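Local coordinates for protein GH62 hydrolase (Scytalidium thermophilum, PDB 4PVA) that probably removes arabinofuranosyl side groups from arabinoxylan, as a fungal alpha-L-arabinofuranosidase of glycoside hydrolase family 62, at residues M148-I151 against I152-I156; E109-K112 against L113-V117. One frame throughout, in Å; residues are numbered along the deposited sequence.

Interaction 1. Residues M148-I151 against I152-I156; sequences MPKI and IADNI
The amide of Asn-155 meets Ile-151 at its edge. ND2 donates to the backbone O of Ile-151 at 2.8 Å, and that oxygen lies almost in the amide plane. The bond is straight, 166° at the hydrogen, and it arrives on a lone pair in the carbonyl plane. The side chain of Ile-151 lies next to it, with CG1 3.7 Å from ND2 of Asn-155. The backbone N of Asn-155 makes only a weak bond to the same oxygen and a second bond to O of Ile-152. The side-chain amide thus supplies the straighter link to Ile-151, and the bond fixes its turn.

The carboxylate of Asp-154 is the second flat group. Lys-150 NZ reaches its OD2 at 2.8 Å, on the syn lone pair, and forms a salt bridge. This is an i to i+4 pair along the helix. The lysine chain runs extended until its last torsion (chi4 -66°), where the bend brings NZ round to the carboxylate.

Pro-149 holds the N-cap position, and its O takes a nearly linear bond from Ala-153 N. The next helix bond runs from Asp-154 N to Lys-150 O. Met-148, a selenomethionine, extends forward alongside this first turn. Its SE lies 3.6 Å from Ala-153 N and 3.9 Å from CG2 of Ile-152, whose side chain it crosses at about a right angle. Its CE ends near CD1 of Ile-156.

Helix 150-155 is the one alpha-helix among the beta sheets, consistent with the five-bladed beta-propeller of family 62. Ile-151 N is bonded to Glu-206 OE1, and Asn-155 O accepts from Asn-187 ND2. Ile-152 and Asn-155 rest on Tyr-191 of strand 189-196, while Ile-151 and Asn-155 touch Ile-209 of strand 208-212.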
HETATM    1  N   MSE A 148       0.006 -14.445  15.434  1.00 12.52           N
HETATM    2  CA  MSE A 148      -1.095 -13.508  15.290  1.00 12.55           C
HETATM    3  C   MSE A 148      -1.509 -13.023  16.674  1.00 12.60           C
HETATM    4  O   MSE A 148      -1.821 -13.822  17.568  1.00 12.81           O
HETATM    5  CB  MSE A 148      -2.290 -14.175  14.616  1.00 12.46           C
HETATM    6  CG  MSE A 148      -3.390 -13.143  14.437  1.00 13.23           C
HETATM    7 SE   MSE A 148      -4.991 -13.910  13.596  0.66 14.01          SE
HETATM    8  CE  MSE A 148      -4.251 -14.482  11.892  1.00 13.15           C
ATOM      9  N   PRO A 149      -1.562 -11.698  16.880  1.00 11.91           N
ATOM     10  CA  PRO A 149      -2.038 -11.168  18.163  1.00 11.93           C
ATOM     11  C   PRO A 149      -3.434 -11.638  18.531  1.00 12.09           C
ATOM     12  O   PRO A 149      -4.307 -11.821  17.687  1.00 12.29           O
ATOM     13  CB  PRO A 149      -2.049  -9.672  17.908  1.00 12.09           C
ATOM     14  CG  PRO A 149      -0.971  -9.461  16.915  1.00 11.92           C
ATOM     15  CD  PRO A 149      -1.067 -10.638  15.997  1.00 11.86           C
ATOM     16  N   LYS A 150      -3.646 -11.787  19.842  1.00 12.75           N
ATOM     17  CA  LYS A 150      -4.931 -12.170  20.383  1.00 14.03           C
ATOM     18  C   LYS A 150      -6.082 -11.317  19.872  1.00 12.98           C
ATOM     19  O   LYS A 150      -7.121 -11.830  19.499  1.00 13.16           O
ATOM     20  CB  LYS A 150      -4.894 -12.071  21.905  1.00 15.54           C
ATOM     21  CG  LYS A 150      -6.191 -12.532  22.533  1.00 18.04           C
ATOM     22  CD  LYS A 150      -6.054 -12.613  24.041  1.00 21.34           C
ATOM     23  CE  LYS A 150      -7.243 -13.304  24.651  1.00 24.06           C
ATOM     24  NZ  LYS A 150      -8.478 -12.524  24.473  1.00 25.67           N
ATOM     25  N   ILE A 151      -5.927  -9.992  19.847  1.00 12.81           N
ATOM     26  CA  ILE A 151      -7.043  -9.134  19.469  1.00 13.08           C
ATOM     27  C   ILE A 151      -7.457  -9.388  18.018  1.00 12.39           C
ATOM     28  O   ILE A 151      -8.615  -9.291  17.668  1.00 13.20           O
ATOM     29  CB  ILE A 151      -6.730  -7.650  19.721  1.00 13.31           C
ATOM     30  CG1 ILE A 151      -8.011  -6.829  19.614  1.00 13.99           C
ATOM     31  CG2 ILE A 151      -5.670  -7.112  18.792  1.00 13.24           C
ATOM     32  CD1 ILE A 151      -7.848  -5.394  20.115  1.00 14.57           C
ATOM     33  N   ILE A 152      -6.491  -9.702  17.173  1.00 11.76           N
ATOM     34  CA  ILE A 152      -6.769  -9.967  15.765  1.00 11.87           C
ATOM     35  C   ILE A 152      -7.416 -11.369  15.650  1.00 12.06           C
ATOM     36  O   ILE A 152      -8.456 -11.515  15.020  1.00 12.62           O
ATOM     37  CB  ILE A 152      -5.522  -9.831  14.884  1.00 11.61           C
ATOM     38  CG1 ILE A 152      -4.982  -8.428  15.036  1.00 11.51           C
ATOM     39  CG2 ILE A 152      -5.865 -10.095  13.426  1.00 11.82           C
ATOM     40  CD1 ILE A 152      -3.808  -8.109  14.147  1.00 11.58           C
ATOM     41  N   ALA A 153      -6.859 -12.395  16.319  1.00 12.60           N
ATOM     42  CA  ALA A 153      -7.494 -13.718  16.339  1.00 13.17           C
ATOM     43  C   ALA A 153      -8.928 -13.682  16.882  1.00 13.55           C
ATOM     44  O   ALA A 153      -9.820 -14.382  16.375  1.00 14.20           O
ATOM     45  CB  ALA A 153      -6.640 -14.721  17.130  1.00 13.46           C
ATOM     46  N   ASP A 154      -9.173 -12.820  17.860  1.00 14.38           N
ATOM     47  CA  ASP A 154     -10.504 -12.728  18.456  1.00 15.43           C
ATOM     48  C   ASP A 154     -11.511 -12.034  17.574  1.00 15.64           C
ATOM     49  O   ASP A 154     -12.718 -12.201  17.766  1.00 17.62           O
ATOM     50  CB  ASP A 154     -10.460 -11.948  19.759  1.00 16.44           C
ATOM     51  CG  ASP A 154      -9.866 -12.734  20.921  1.00 17.42           C
ATOM     52  OD1 ASP A 154      -9.656 -13.964  20.814  1.00 18.53           O
ATOM     53  OD2 ASP A 154      -9.570 -12.074  21.953  1.00 19.66           O
ATOM     54  N   ASN A 155     -11.064 -11.202  16.635  1.00 14.64           N
ATOM     55  CA  ASN A 155     -12.001 -10.369  15.856  1.00 15.18           C
ATOM     56  C   ASN A 155     -11.981 -10.632  14.353  1.00 14.58           C
ATOM     57  O   ASN A 155     -12.735 -10.011  13.611  1.00 14.56           O
ATOM     58  CB  ASN A 155     -11.688  -8.896  16.116  1.00 15.48           C
ATOM     59  CG  ASN A 155     -12.118  -8.452  17.489  1.00 16.13           C
ATOM     60  OD1 ASN A 155     -13.312  -8.243  17.725  1.00 19.19           O
ATOM     61  ND2 ASN A 155     -11.180  -8.360  18.406  1.00 15.46           N
ATOM     62  N   ILE A 156     -11.134 -11.567  13.899  1.00 14.03           N
ATOM     63  CA  ILE A 156     -10.972 -11.827  12.466  1.00 14.53           C
ATOM     64  C   ILE A 156     -12.153 -12.529  11.832  1.00 15.15           C
ATOM     65  O   ILE A 156     -12.364 -12.396  10.627  1.00 15.17           O
ATOM     66  CB  ILE A 156      -9.659 -12.588  12.213  1.00 14.80           C
ATOM     67  CG1 ILE A 156      -9.309 -12.671  10.712  1.00 14.65           C
ATOM     68  CG2 ILE A 156      -9.634 -13.965  12.861  1.00 15.71           C
ATOM     69  CD1 ILE A 156      -7.854 -13.026  10.502  1.00 15.97           C
TER

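Interaction 2. Residues E109-K112 against L113-V117; sequences EPHK and LWYLV
His-111 and Tyr-115 meet edge to edge. Their ring centroids are 6.0 Å apart, the planes stand at 47°, and neither ring lies over the face of the other. The link is a hydrogen bond of 2.7 Å between ND1 of His-111 and OH of Tyr-115. The hydroxyl sits at the edge of the imidazole and in its plane. Either partner could be the donor. CG of His-111 stands beside its own backbone N (chi1 -61°), which sends the ring forward along the strand that follows. Tyr-115 points its ring end back to meet it. Leu-113 packs next to the histidine, with CD1 4.1 Å from CB of His-111.

The chain turns here between strands 101-108 and 113-119, antiparallel neighbours in one sheet, probably a blade of the five-bladed beta-propeller known for family 62. Residues 109-111 form a short 3-10 segment, and Lys-112 and Leu-113 make a G1 beta bulge facing Phe-108. Lys-112 takes positive phi (50°), as the first position of such a bulge usually does.

Lys-112 folds back on the turn. Its chain bends at chi2 and chi4, and NZ makes a salt bridge with OE2 of Glu-109 at 2.9 Å, from above the carboxylate plane. The same NZ donates to the backbone O of Glu-109 at 3.1 Å. The backbone N of Lys-112 also donates to that oxygen, from the opposite face of the carbonyl plane. Two donors of one residue therefore grip Glu-109 O. The ring of His-111 meets Phe-108, and that of Tyr-115 meets Phe-200.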
ATOM      1  N   GLU A 109      16.049   5.439   7.514  1.00 16.10           N
ATOM      2  CA  GLU A 109      17.308   6.194   7.467  1.00 18.00           C
ATOM      3  C   GLU A 109      18.232   5.863   8.640  1.00 18.63           C
ATOM      4  O   GLU A 109      19.448   5.720   8.427  1.00 18.53           O
ATOM      5  CB  GLU A 109      17.025   7.697   7.332  1.00 18.93           C
ATOM      6  CG  GLU A 109      18.276   8.578   7.244  1.00 21.12           C
ATOM      7  CD  GLU A 109      18.929   8.794   8.600  1.00 23.41           C
ATOM      8  OE1 GLU A 109      18.234   8.787   9.640  1.00 22.66           O
ATOM      9  OE2 GLU A 109      20.167   8.956   8.634  1.00 25.78           O
ATOM     10  N   PRO A 110      17.698   5.714   9.868  1.00 18.77           N
ATOM     11  CA  PRO A 110      18.641   5.381  10.953  1.00 19.48           C
ATOM     12  C   PRO A 110      19.420   4.073  10.754  1.00 19.58           C
ATOM     13  O   PRO A 110      20.516   3.934  11.367  1.00 20.74           O
ATOM     14  CB  PRO A 110      17.736   5.317  12.188  1.00 19.95           C
ATOM     15  CG  PRO A 110      16.571   6.194  11.853  1.00 20.12           C
ATOM     16  CD  PRO A 110      16.354   6.027  10.377  1.00 19.34           C
ATOM     17  N   HIS A 111      18.946   3.099   9.977  1.00 19.18           N
ATOM     18  CA  HIS A 111      19.685   1.864   9.696  1.00 19.99           C
ATOM     19  C   HIS A 111      20.394   1.833   8.349  1.00 20.57           C
ATOM     20  O   HIS A 111      21.019   0.842   8.002  1.00 21.36           O
ATOM     21  CB  HIS A 111      18.793   0.614   9.758  1.00 18.97           C
ATOM     22  CG  HIS A 111      18.173   0.373  11.092  1.00 18.67           C
ATOM     23  ND1 HIS A 111      17.143  -0.522  11.276  1.00 17.33           N
ATOM     24  CD2 HIS A 111      18.376   0.967  12.289  1.00 18.49           C
ATOM     25  CE1 HIS A 111      16.767  -0.498  12.540  1.00 17.56           C
ATOM     26  NE2 HIS A 111      17.490   0.401  13.176  1.00 17.97           N
ATOM     27  N   LYS A 112      20.213   2.884   7.565  1.00 19.29           N
ATOM     28  CA  LYS A 112      20.698   2.904   6.196  1.00 19.77           C
ATOM     29  C   LYS A 112      20.277   1.642   5.450  1.00 19.21           C
ATOM     30  O   LYS A 112      21.003   1.076   4.655  1.00 20.14           O
ATOM     31  CB  LYS A 112      22.232   3.090   6.205  1.00 21.47           C
ATOM     32  CG  LYS A 112      22.673   4.301   7.011  1.00 23.65           C
ATOM     33  CD  LYS A 112      22.301   5.590   6.354  1.00 24.95           C
ATOM     34  CE  LYS A 112      22.825   6.809   7.111  1.00 26.90           C
ATOM     35  NZ  LYS A 112      22.245   6.962   8.480  1.00 27.21           N
ATOM     36  N   LEU A 113      19.010   1.250   5.656  1.00 18.48           N
ATOM     37  CA  LEU A 113      18.445   0.074   5.003  1.00 17.76           C
ATOM     38  C   LEU A 113      17.073   0.388   4.444  1.00 16.85           C
ATOM     39  O   LEU A 113      16.268   1.020   5.125  1.00 16.52           O
ATOM     40  CB  LEU A 113      18.268  -1.074   5.980  1.00 18.24           C
ATOM     41  CG  LEU A 113      19.535  -1.774   6.465  1.00 19.11           C
ATOM     42  CD1 LEU A 113      19.156  -2.790   7.529  1.00 19.45           C
ATOM     43  CD2 LEU A 113      20.239  -2.468   5.323  1.00 20.43           C
ATOM     44  N   TRP A 114      16.834  -0.110   3.244  1.00 16.13           N
ATOM     45  CA  TRP A 114      15.456  -0.195   2.728  1.00 15.36           C
ATOM     46  C   TRP A 114      14.770  -1.323   3.484  1.00 15.40           C
ATOM     47  O   TRP A 114      15.357  -2.400   3.693  1.00 16.58           O
ATOM     48  CB  TRP A 114      15.436  -0.468   1.236  1.00 15.91           C
ATOM     49  CG  TRP A 114      15.978   0.669   0.434  1.00 16.02           C
ATOM     50  CD1 TRP A 114      17.271   0.885   0.056  1.00 16.99           C
ATOM     51  CD2 TRP A 114      15.237   1.800  -0.039  1.00 16.26           C
ATOM     52  NE1 TRP A 114      17.370   2.066  -0.636  1.00 17.12           N
ATOM     53  CE2 TRP A 114      16.131   2.651  -0.710  1.00 16.57           C
ATOM     54  CE3 TRP A 114      13.887   2.155   0.018  1.00 15.91           C
ATOM     55  CZ2 TRP A 114      15.717   3.840  -1.315  1.00 16.91           C
ATOM     56  CZ3 TRP A 114      13.482   3.334  -0.574  1.00 15.92           C
ATOM     57  CH2 TRP A 114      14.393   4.169  -1.213  1.00 16.37           C
ATOM     58  N   TYR A 115      13.520  -1.075   3.897  1.00 14.03           N
ATOM     59  CA  TYR A 115      12.610  -2.113   4.402  1.00 14.08           C
ATOM     60  C   TYR A 115      11.512  -2.343   3.391  1.00 13.62           C
ATOM     61  O   TYR A 115      10.954  -1.394   2.821  1.00 13.87           O
ATOM     62  CB  TYR A 115      11.998  -1.720   5.740  1.00 13.91           C
ATOM     63  CG  TYR A 115      12.941  -1.918   6.897  1.00 14.71           C
ATOM     64  CD1 TYR A 115      14.069  -1.113   7.040  1.00 15.50           C
ATOM     65  CD2 TYR A 115      12.717  -2.904   7.881  1.00 14.81           C
ATOM     66  CE1 TYR A 115      14.980  -1.306   8.088  1.00 15.84           C
ATOM     67  CE2 TYR A 115      13.624  -3.093   8.920  1.00 15.91           C
ATOM     68  CZ  TYR A 115      14.730  -2.277   9.027  1.00 15.74           C
ATOM     69  OH  TYR A 115      15.641  -2.472  10.084  1.00 17.00           O
ATOM     70  N   LEU A 116      11.203  -3.613   3.165  1.00 13.13           N
ATOM     71  CA  LEU A 116      10.039  -4.061   2.415  1.00 13.13           C
ATOM     72  C   LEU A 116       9.131  -4.727   3.428  1.00 12.33           C
ATOM     73  O   LEU A 116       9.513  -5.734   4.037  1.00 13.06           O
ATOM     74  CB  LEU A 116      10.434  -5.024   1.287  1.00 13.65           C
ATOM     75  CG  LEU A 116       9.378  -5.273   0.242  1.00 14.39           C
ATOM     76  CD1 LEU A 116       9.197  -4.023  -0.601  1.00 14.03           C
ATOM     77  CD2 LEU A 116       9.720  -6.469  -0.616  1.00 15.55           C
ATOM     78  N   VAL A 117       7.990  -4.121   3.718  1.00 11.85           N
ATOM     79  CA  VAL A 117       7.023  -4.621   4.667  1.00 11.79           C
ATOM     80  C   VAL A 117       5.918  -5.308   3.879  1.00 11.61           C
ATOM     81  O   VAL A 117       5.419  -4.736   2.890  1.00 12.43           O
ATOM     82  CB  VAL A 117       6.480  -3.458   5.529  1.00 11.86           C
ATOM     83  CG1 VAL A 117       5.267  -3.841   6.343  1.00 12.03           C
ATOM     84  CG2 VAL A 117       7.587  -2.925   6.415  1.00 12.01           C
TER

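From the N terminus, interaction 2 comes first. It closes the short turn between strand 101-108 and strand 113-119, at the edge of one four-stranded antiparallel sheet. The chain then runs through strands 123-128 and 141-142 of that sheet and reaches interaction 1, which closes only the turns of its own helix. Helix 150-155 sits in the connection to strand 162-168, the first strand of the next four-stranded sheet, and ties that connection to this second sheet. The two contacts follow in series; they neither nest nor cross. The centres of interaction 1 and interaction 2 lie about 28 Å apart, and they do not touch. Both belong to the family 62 fold, probably to adjoining propeller blades.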